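Local coordinates for natterin-like protein (Lethenteron camtschaticum, PDB 6IUL), which is a lamprey immune protein with cytotoxic, pore-forming activity that probably binds glycans through its jacalin-like lectin domain and probably perforates membranes with its aerolysin-type module, at residues S77-G82 with E114-V119; T6-I11 with G139-N144. All blocks are in the same frame, centred on the assembly; numbering follows the deposited sequence.

Contact 1 (S77-G82 with E114-V119)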
ATOM      1  N   SER A  77     -11.055 -17.591 -23.072  1.00 30.22           N
ATOM      2  CA  SER A  77     -11.598 -18.707 -23.869  1.00 28.81           C
ATOM      3  C   SER A  77     -10.534 -19.193 -24.838  1.00 25.59           C
ATOM      4  O   SER A  77      -9.677 -18.450 -25.251  1.00 26.18           O
ATOM      5  CB  SER A  77     -12.862 -18.280 -24.627  1.00 30.00           C
ATOM      6  OG  SER A  77     -12.566 -17.292 -25.593  1.00 27.63           O
ATOM      7  N   LEU A  78     -10.607 -20.459 -25.170  1.00 26.73           N
ATOM      8  CA  LEU A  78      -9.707 -21.103 -26.096  1.00 27.77           C
ATOM      9  C   LEU A  78     -10.476 -22.126 -26.918  1.00 26.06           C
ATOM     10  O   LEU A  78     -11.261 -22.872 -26.378  1.00 31.07           O
ATOM     11  CB  LEU A  78      -8.623 -21.824 -25.317  1.00 28.37           C
ATOM     12  CG  LEU A  78      -7.709 -22.763 -26.153  1.00 29.58           C
ATOM     13  CD1 LEU A  78      -6.685 -21.949 -26.879  1.00 34.10           C
ATOM     14  CD2 LEU A  78      -6.996 -23.764 -25.268  1.00 32.82           C
ATOM     15  N   SER A  79     -10.223 -22.165 -28.209  1.00 25.30           N
ATOM     16  CA  SER A  79     -10.738 -23.200 -29.083  1.00 27.33           C
ATOM     17  C   SER A  79      -9.628 -23.811 -29.887  1.00 27.36           C
ATOM     18  O   SER A  79      -8.712 -23.131 -30.316  1.00 25.59           O
ATOM     19  CB  SER A  79     -11.750 -22.602 -30.051  1.00 29.21           C
ATOM     20  OG  SER A  79     -12.929 -22.283 -29.343  1.00 30.87           O
ATOM     21  N   LEU A  80      -9.713 -25.110 -30.076  1.00 28.85           N
ATOM     22  CA  LEU A  80      -8.830 -25.826 -30.935  1.00 28.58           C
ATOM     23  C   LEU A  80      -9.647 -26.555 -32.008  1.00 29.78           C
ATOM     24  O   LEU A  80     -10.798 -26.962 -31.771  1.00 28.87           O
ATOM     25  CB  LEU A  80      -8.034 -26.824 -30.126  1.00 28.38           C
ATOM     26  CG  LEU A  80      -7.169 -26.228 -29.008  1.00 27.04           C
ATOM     27  CD1 LEU A  80      -6.569 -27.351 -28.189  1.00 23.88           C
ATOM     28  CD2 LEU A  80      -6.069 -25.351 -29.568  1.00 25.69           C
ATOM     29  N   TRP A  81      -9.047 -26.690 -33.201  1.00 30.82           N
ATOM     30  CA  TRP A  81      -9.631 -27.411 -34.335  1.00 30.79           C
ATOM     31  C   TRP A  81      -8.639 -28.432 -34.863  1.00 31.87           C
ATOM     32  O   TRP A  81      -7.409 -28.208 -34.893  1.00 28.20           O
ATOM     33  CB  TRP A  81      -9.909 -26.469 -35.481  1.00 31.53           C
ATOM     34  CG  TRP A  81     -11.061 -25.576 -35.373  1.00 28.41           C
ATOM     35  CD1 TRP A  81     -12.255 -25.720 -35.970  1.00 30.60           C
ATOM     36  CD2 TRP A  81     -11.096 -24.306 -34.697  1.00 28.84           C
ATOM     37  NE1 TRP A  81     -13.071 -24.625 -35.674  1.00 29.86           N
ATOM     38  CE2 TRP A  81     -12.370 -23.747 -34.912  1.00 27.50           C
ATOM     39  CE3 TRP A  81     -10.178 -23.612 -33.910  1.00 28.79           C
ATOM     40  CZ2 TRP A  81     -12.759 -22.550 -34.373  1.00 29.24           C
ATOM     41  CZ3 TRP A  81     -10.543 -22.422 -33.388  1.00 30.59           C
ATOM     42  CH2 TRP A  81     -11.847 -21.882 -33.630  1.00 31.09           C
ATOM     43  N   GLY A  82      -9.196 -29.564 -35.295  1.00 34.95           N
ATOM     44  CA  GLY A  82      -8.490 -30.539 -36.112  1.00 36.87           C
ATOM     45  C   GLY A  82      -8.324 -30.039 -37.544  1.00 35.33           C
ATOM     46  O   GLY A  82      -8.946 -29.043 -37.942  1.00 34.83           O
ATOM     47  N   GLU A 114     -15.340 -27.007 -34.026  1.00 31.65           N
ATOM     48  CA  GLU A 114     -14.648 -26.249 -33.015  1.00 36.33           C
ATOM     49  C   GLU A 114     -14.775 -26.926 -31.635  1.00 34.92           C
ATOM     50  O   GLU A 114     -15.873 -27.245 -31.171  1.00 34.84           O
ATOM     51  CB  GLU A 114     -15.252 -24.849 -32.972  1.00 35.22           C
ATOM     52  CG  GLU A 114     -14.683 -23.960 -31.872  1.00 35.35           C
ATOM     53  CD  GLU A 114     -15.259 -22.570 -31.884  1.00 38.04           C
ATOM     54  OE1 GLU A 114     -16.140 -22.278 -32.717  1.00 43.51           O
ATOM     55  OE2 GLU A 114     -14.886 -21.743 -31.025  1.00 39.31           O
ATOM     56  N   TYR A 115     -13.639 -27.154 -31.000  1.00 35.17           N
ATOM     57  CA  TYR A 115     -13.596 -27.710 -29.652  1.00 34.16           C
ATOM     58  C   TYR A 115     -13.266 -26.577 -28.696  1.00 34.49           C
ATOM     59  O   TYR A 115     -12.139 -26.055 -28.658  1.00 32.92           O
ATOM     60  CB  TYR A 115     -12.579 -28.826 -29.570  1.00 35.49           C
ATOM     61  CG  TYR A 115     -12.972 -29.961 -30.481  1.00 39.83           C
ATOM     62  CD1 TYR A 115     -13.888 -30.939 -30.066  1.00 41.46           C
ATOM     63  CD2 TYR A 115     -12.465 -30.035 -31.760  1.00 42.82           C
ATOM     64  CE1 TYR A 115     -14.266 -31.968 -30.923  1.00 45.47           C
ATOM     65  CE2 TYR A 115     -12.836 -31.062 -32.629  1.00 44.51           C
ATOM     66  CZ  TYR A 115     -13.735 -32.016 -32.216  1.00 44.13           C
ATOM     67  OH  TYR A 115     -14.085 -33.025 -33.067  1.00 47.79           O
ATOM     68  N   LYS A 116     -14.293 -26.171 -27.961  1.00 30.85           N
ATOM     69  CA  LYS A 116     -14.178 -25.114 -26.996  1.00 36.16           C
ATOM     70  C   LYS A 116     -13.643 -25.721 -25.722  1.00 32.38           C
ATOM     71  O   LYS A 116     -14.224 -26.634 -25.204  1.00 32.08           O
ATOM     72  CB  LYS A 116     -15.515 -24.424 -26.797  1.00 39.29           C
ATOM     73  CG  LYS A 116     -16.016 -23.674 -28.026  1.00 44.49           C
ATOM     74  CD  LYS A 116     -17.292 -22.913 -27.674  1.00 49.98           C
ATOM     75  CE  LYS A 116     -17.598 -21.698 -28.530  1.00 53.61           C
ATOM     76  NZ  LYS A 116     -18.006 -22.008 -29.922  1.00 63.78           N
ATOM     77  N   ILE A 117     -12.511 -25.205 -25.262  1.00 27.34           N
ATOM     78  CA  ILE A 117     -11.754 -25.819 -24.214  1.00 26.47           C
ATOM     79  C   ILE A 117     -12.076 -25.156 -22.841  1.00 25.95           C
ATOM     80  O   ILE A 117     -12.272 -23.924 -22.741  1.00 22.70           O
ATOM     81  CB  ILE A 117     -10.250 -25.620 -24.509  1.00 26.10           C
ATOM     82  CG1 ILE A 117      -9.908 -26.155 -25.904  1.00 30.07           C
ATOM     83  CG2 ILE A 117      -9.375 -26.267 -23.441  1.00 29.43           C
ATOM     84  CD1 ILE A 117     -10.145 -27.651 -26.134  1.00 31.07           C
ATOM     85  N   ASP A 118     -12.082 -25.986 -21.808  1.00 25.30           N
ATOM     86  CA  ASP A 118     -12.138 -25.521 -20.448  1.00 26.08           C
ATOM     87  C   ASP A 118     -10.757 -24.936 -20.023  1.00 23.68           C
ATOM     88  O   ASP A 118      -9.817 -25.667 -19.770  1.00 22.82           O
ATOM     89  CB  ASP A 118     -12.507 -26.673 -19.532  1.00 26.34           C
ATOM     90  CG  ASP A 118     -12.680 -26.228 -18.041  1.00 31.61           C
ATOM     91  OD1 ASP A 118     -12.387 -25.062 -17.747  1.00 30.33           O
ATOM     92  OD2 ASP A 118     -13.031 -27.054 -17.156  1.00 34.08           O
ATOM     93  N   VAL A 119     -10.675 -23.625 -19.916  1.00 22.42           N
ATOM     94  CA  VAL A 119      -9.444 -22.974 -19.561  1.00 23.53           C
ATOM     95  C   VAL A 119      -9.160 -22.883 -18.067  1.00 22.71           C
ATOM     96  O   VAL A 119      -8.176 -22.308 -17.652  1.00 22.85           O
ATOM     97  CB  VAL A 119      -9.368 -21.548 -20.139  1.00 23.83           C
ATOM     98  CG1 VAL A 119      -9.654 -21.570 -21.639  1.00 24.30           C
ATOM     99  CG2 VAL A 119     -10.329 -20.612 -19.438  1.00 25.71           C
TER
HETATM  100  O   HOH W   1     -13.267 -21.996 -24.229  1.00 26.28           O
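Glu114 runs alongside Trp81, and its carboxylate reaches on to Ser79, two residues before Trp81 on the same strand. With CG anti to the backbone N (chi1 176°), CG comes to lie over the same indole face as CA. CA makes a CH-pi contact 3.8 Å from the centroid of the Trp81 five-membered ring, while CG sits toward the rim, 3.5 Å from Trp81 CZ2. The carboxylate plane is turned 26° from the ring. Ser79 OG donates to the anti lone pair of Glu114 OE2, the one away from OE1, at 2.6 Å; Lys116 NZ forms a salt bridge to the same oxygen at 3.3 Å, so OE2 is held twice.

On the opposite face Leu78 and Ile117 lie side by side, CD2 to CG1 3.8 Å apart, and Ile117 CD1 reaches Leu80 CD1. Val119 CG1 packs on Leu78 CB. Leu80 and Tyr115 exchange both backbone hydrogen bonds, and Leu78 O takes Ile117 N at 2.9 Å; a water accepts from Leu78 N and lies 2.6 Å from Ile117 O. Phe140 and Phe142 meet Leu78 from the interior. This is an antiparallel edge-strand pairing in one four-stranded sheet of the jacalin-like beta-prism.

Contact 2 (T6-I11 with G139-N144)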
ATOM      1  N   THR A   6      -4.380 -29.175 -12.369  1.00 29.55           N
ATOM      2  CA  THR A   6      -4.278 -28.737 -13.748  1.00 28.46           C
ATOM      3  C   THR A   6      -5.243 -29.478 -14.662  1.00 29.55           C
ATOM      4  O   THR A   6      -5.724 -30.532 -14.346  1.00 33.66           O
ATOM      5  CB  THR A   6      -2.870 -28.885 -14.336  1.00 29.27           C
ATOM      6  OG1 THR A   6      -2.542 -30.267 -14.463  1.00 33.28           O
ATOM      7  CG2 THR A   6      -1.838 -28.253 -13.479  1.00 28.60           C
ATOM      8  N   THR A   7      -5.579 -28.862 -15.789  1.00 27.34           N
ATOM      9  CA  THR A   7      -6.483 -29.430 -16.763  1.00 26.75           C
ATOM     10  C   THR A   7      -5.847 -29.265 -18.141  1.00 31.33           C
ATOM     11  O   THR A   7      -5.233 -28.210 -18.447  1.00 27.45           O
ATOM     12  CB  THR A   7      -7.893 -28.781 -16.736  1.00 27.97           C
ATOM     13  OG1 THR A   7      -8.680 -29.313 -17.800  1.00 28.45           O
ATOM     14  CG2 THR A   7      -7.866 -27.269 -16.930  1.00 27.52           C
ATOM     15  N   LEU A   8      -6.002 -30.299 -18.972  1.00 31.53           N
ATOM     16  CA  LEU A   8      -5.333 -30.397 -20.261  1.00 31.39           C
ATOM     17  C   LEU A   8      -6.217 -31.167 -21.240  1.00 35.24           C
ATOM     18  O   LEU A   8      -6.602 -32.339 -20.957  1.00 32.28           O
ATOM     19  CB  LEU A   8      -4.042 -31.164 -20.076  1.00 32.32           C
ATOM     20  CG  LEU A   8      -3.298 -31.542 -21.353  1.00 35.34           C
ATOM     21  CD1 LEU A   8      -2.920 -30.305 -22.196  1.00 34.14           C
ATOM     22  CD2 LEU A   8      -2.057 -32.324 -20.933  1.00 33.81           C
ATOM     23  N   HIS A   9      -6.574 -30.519 -22.353  1.00 31.98           N
ATOM     24  CA  HIS A   9      -7.422 -31.128 -23.363  1.00 34.51           C
ATOM     25  C   HIS A   9      -6.707 -31.034 -24.726  1.00 33.85           C
ATOM     26  O   HIS A   9      -6.615 -29.977 -25.327  1.00 29.16           O
ATOM     27  CB  HIS A   9      -8.783 -30.433 -23.381  1.00 36.71           C
ATOM     28  CG  HIS A   9      -9.800 -31.093 -24.253  1.00 42.37           C
ATOM     29  ND1 HIS A   9     -11.110 -30.649 -24.321  1.00 50.02           N
ATOM     30  CD2 HIS A   9      -9.708 -32.136 -25.110  1.00 40.33           C
ATOM     31  CE1 HIS A   9     -11.779 -31.396 -25.185  1.00 47.68           C
ATOM     32  NE2 HIS A   9     -10.955 -32.308 -25.671  1.00 43.96           N
ATOM     33  N   ILE A  10      -6.217 -32.176 -25.197  1.00 36.41           N
ATOM     34  CA  ILE A  10      -5.417 -32.287 -26.437  1.00 34.23           C
ATOM     35  C   ILE A  10      -6.304 -32.547 -27.654  1.00 34.12           C
ATOM     36  O   ILE A  10      -7.175 -33.401 -27.628  1.00 36.16           O
ATOM     37  CB  ILE A  10      -4.398 -33.405 -26.304  1.00 33.92           C
ATOM     38  CG1 ILE A  10      -3.438 -33.079 -25.155  1.00 36.03           C
ATOM     39  CG2 ILE A  10      -3.642 -33.631 -27.609  1.00 33.23           C
ATOM     40  CD1 ILE A  10      -2.435 -34.197 -24.886  1.00 35.57           C
ATOM     41  N   ILE A  11      -6.105 -31.771 -28.711  1.00 34.62           N
ATOM     42  CA  ILE A  11      -6.852 -31.912 -29.962  1.00 34.56           C
ATOM     43  C   ILE A  11      -5.907 -32.201 -31.133  1.00 37.87           C
ATOM     44  O   ILE A  11      -4.814 -31.627 -31.217  1.00 35.09           O
ATOM     45  CB  ILE A  11      -7.667 -30.654 -30.260  1.00 33.61           C
ATOM     46  CG1 ILE A  11      -8.887 -30.610 -29.337  1.00 36.80           C
ATOM     47  CG2 ILE A  11      -8.157 -30.610 -31.722  1.00 36.12           C
ATOM     48  CD1 ILE A  11      -9.845 -31.797 -29.399  1.00 35.00           C
ATOM     49  N   GLY A 139      -2.452 -29.549 -26.699  1.00 27.91           N
ATOM     50  CA  GLY A 139      -3.360 -28.850 -25.832  1.00 25.80           C
ATOM     51  C   GLY A 139      -2.593 -27.918 -24.919  1.00 26.82           C
ATOM     52  O   GLY A 139      -1.366 -27.996 -24.791  1.00 25.62           O
ATOM     53  N   PHE A 140      -3.322 -27.023 -24.280  1.00 26.59           N
ATOM     54  CA  PHE A 140      -2.729 -26.062 -23.329  1.00 27.18           C
ATOM     55  C   PHE A 140      -2.983 -26.513 -21.890  1.00 25.25           C
ATOM     56  O   PHE A 140      -4.107 -26.883 -21.527  1.00 23.94           O
ATOM     57  CB  PHE A 140      -3.311 -24.674 -23.562  1.00 26.88           C
ATOM     58  CG  PHE A 140      -2.868 -24.033 -24.871  1.00 26.92           C
ATOM     59  CD1 PHE A 140      -3.424 -24.412 -26.066  1.00 27.47           C
ATOM     60  CD2 PHE A 140      -1.930 -23.026 -24.890  1.00 30.98           C
ATOM     61  CE1 PHE A 140      -3.037 -23.845 -27.269  1.00 28.35           C
ATOM     62  CE2 PHE A 140      -1.522 -22.444 -26.094  1.00 30.37           C
ATOM     63  CZ  PHE A 140      -2.077 -22.849 -27.280  1.00 29.21           C
ATOM     64  N   ILE A 141      -1.929 -26.513 -21.093  1.00 25.96           N
ATOM     65  CA  ILE A 141      -2.011 -26.863 -19.690  1.00 26.77           C
ATOM     66  C   ILE A 141      -2.472 -25.657 -18.896  1.00 26.55           C
ATOM     67  O   ILE A 141      -1.789 -24.662 -18.865  1.00 30.04           O
ATOM     68  CB  ILE A 141      -0.654 -27.294 -19.121  1.00 28.99           C
ATOM     69  CG1 ILE A 141      -0.134 -28.500 -19.889  1.00 29.72           C
ATOM     70  CG2 ILE A 141      -0.790 -27.744 -17.667  1.00 30.47           C
ATOM     71  CD1 ILE A 141       1.317 -28.825 -19.623  1.00 30.75           C
ATOM     72  N   PHE A 142      -3.627 -25.755 -18.248  1.00 23.63           N
ATOM     73  CA  PHE A 142      -4.143 -24.680 -17.423  1.00 24.81           C
ATOM     74  C   PHE A 142      -4.206 -25.089 -15.961  1.00 25.49           C
ATOM     75  O   PHE A 142      -4.572 -26.226 -15.644  1.00 25.42           O
ATOM     76  CB  PHE A 142      -5.571 -24.291 -17.844  1.00 23.48           C
ATOM     77  CG  PHE A 142      -5.647 -23.589 -19.143  1.00 25.12           C
ATOM     78  CD1 PHE A 142      -5.285 -22.254 -19.237  1.00 25.12           C
ATOM     79  CD2 PHE A 142      -6.096 -24.258 -20.297  1.00 25.79           C
ATOM     80  CE1 PHE A 142      -5.326 -21.581 -20.452  1.00 25.22           C
ATOM     81  CE2 PHE A 142      -6.150 -23.586 -21.508  1.00 25.45           C
ATOM     82  CZ  PHE A 142      -5.732 -22.248 -21.587  1.00 24.99           C
ATOM     83  N   ILE A 143      -3.935 -24.138 -15.073  1.00 22.87           N
ATOM     84  CA  ILE A 143      -4.290 -24.293 -13.664  1.00 22.94           C
ATOM     85  C   ILE A 143      -5.800 -24.205 -13.552  1.00 22.43           C
ATOM     86  O   ILE A 143      -6.440 -23.312 -14.126  1.00 24.01           O
ATOM     87  CB  ILE A 143      -3.668 -23.174 -12.767  1.00 21.75           C
ATOM     88  CG1 ILE A 143      -2.163 -23.191 -12.908  1.00 23.56           C
ATOM     89  CG2 ILE A 143      -4.046 -23.405 -11.302  1.00 22.57           C
ATOM     90  CD1 ILE A 143      -1.468 -22.073 -12.151  1.00 23.93           C
ATOM     91  N   ASN A 144      -6.377 -25.127 -12.799  1.00 23.76           N
ATOM     92  CA  ASN A 144      -7.823 -25.091 -12.579  1.00 24.15           C
ATOM     93  C   ASN A 144      -8.187 -23.841 -11.773  1.00 25.41           C
ATOM     94  O   ASN A 144      -7.311 -23.166 -11.236  1.00 27.72           O
ATOM     95  CB  ASN A 144      -8.275 -26.368 -11.879  1.00 24.82           C
ATOM     96  CG  ASN A 144      -8.550 -27.489 -12.844  1.00 26.15           C
ATOM     97  OD1 ASN A 144      -9.277 -27.279 -13.800  1.00 27.17           O
ATOM     98  ND2 ASN A 144      -8.072 -28.719 -12.530  1.00 23.73           N
TER
HETATM   99  O   HOH W   2      -8.695 -31.157 -14.034  1.00 37.70           O
HETATM  100  O   HOH W   3      -6.662 -27.704 -22.050  1.00 22.74           O
HETATM  101  O   HOH W   4      -6.199 -27.339 -24.645  1.00 26.43           O
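An antiparallel strand pairing joins the N-terminal strand, from Thr6, to the early part of the long strand 135-155. Thr7 and Phe142 are its hydrogen-bonded pair: Thr7 N donates to Phe142 O at 2.8 Å, and Phe142 N returns a nearly straight bond to Thr7 O (178°). Thr6 CA adds a CA-H...O contact to the same Phe142 O. Past Leu8 the direct backbone bonds between the two segments stop, and two waters bridge instead, one linking His9 N with Phe140 O, the other His9 O with Phe140 N. Pairing of the first strand with the domain's last is a feature of the jacalin-like beta-prism, whose termini lie together in one sheet. With no side chain at Gly139, the strands can approach closely, Gly139 CA lying 3.5 Å from His9 O.

On one face Leu8 CD1 rests 3.6 Å from Gly139 C and 4.0 Å from Ile141 CG1. On the face of Thr7 and Phe142, Thr7 CG2 packs near Phe142 CB; at the strand's end Thr7 and Asn144 cross at about a right angle, CG2 to OD1 3.4 Å. Asn144 ND2 donates to Tyr4 O and to a water, which donates in turn to Thr6 O.

In the fold
From the N terminus the chain lays down 6-11, then builds the rest of the lectin domain before 139-144 returns to close contact 2, a loop of 127 intervening residues. Contact 1 is nested inside it: after 77-82 the chain makes strands 89-96 and 101-105 on one side of it, then 114-117 pairs along its other side. The contacts belong to different sheets, with centres about 10 Å apart, and pack through the domain interior, where Leu78 CD2 lies 3.7 Å from Phe140 CD1; toward the surface Ile117 meets His9. Contact 2 ties the domain's two ends together, and strand 135-155 carries on toward the aerolysin-type part; Asp118 forms a salt bridge with Lys172 of the second subunit.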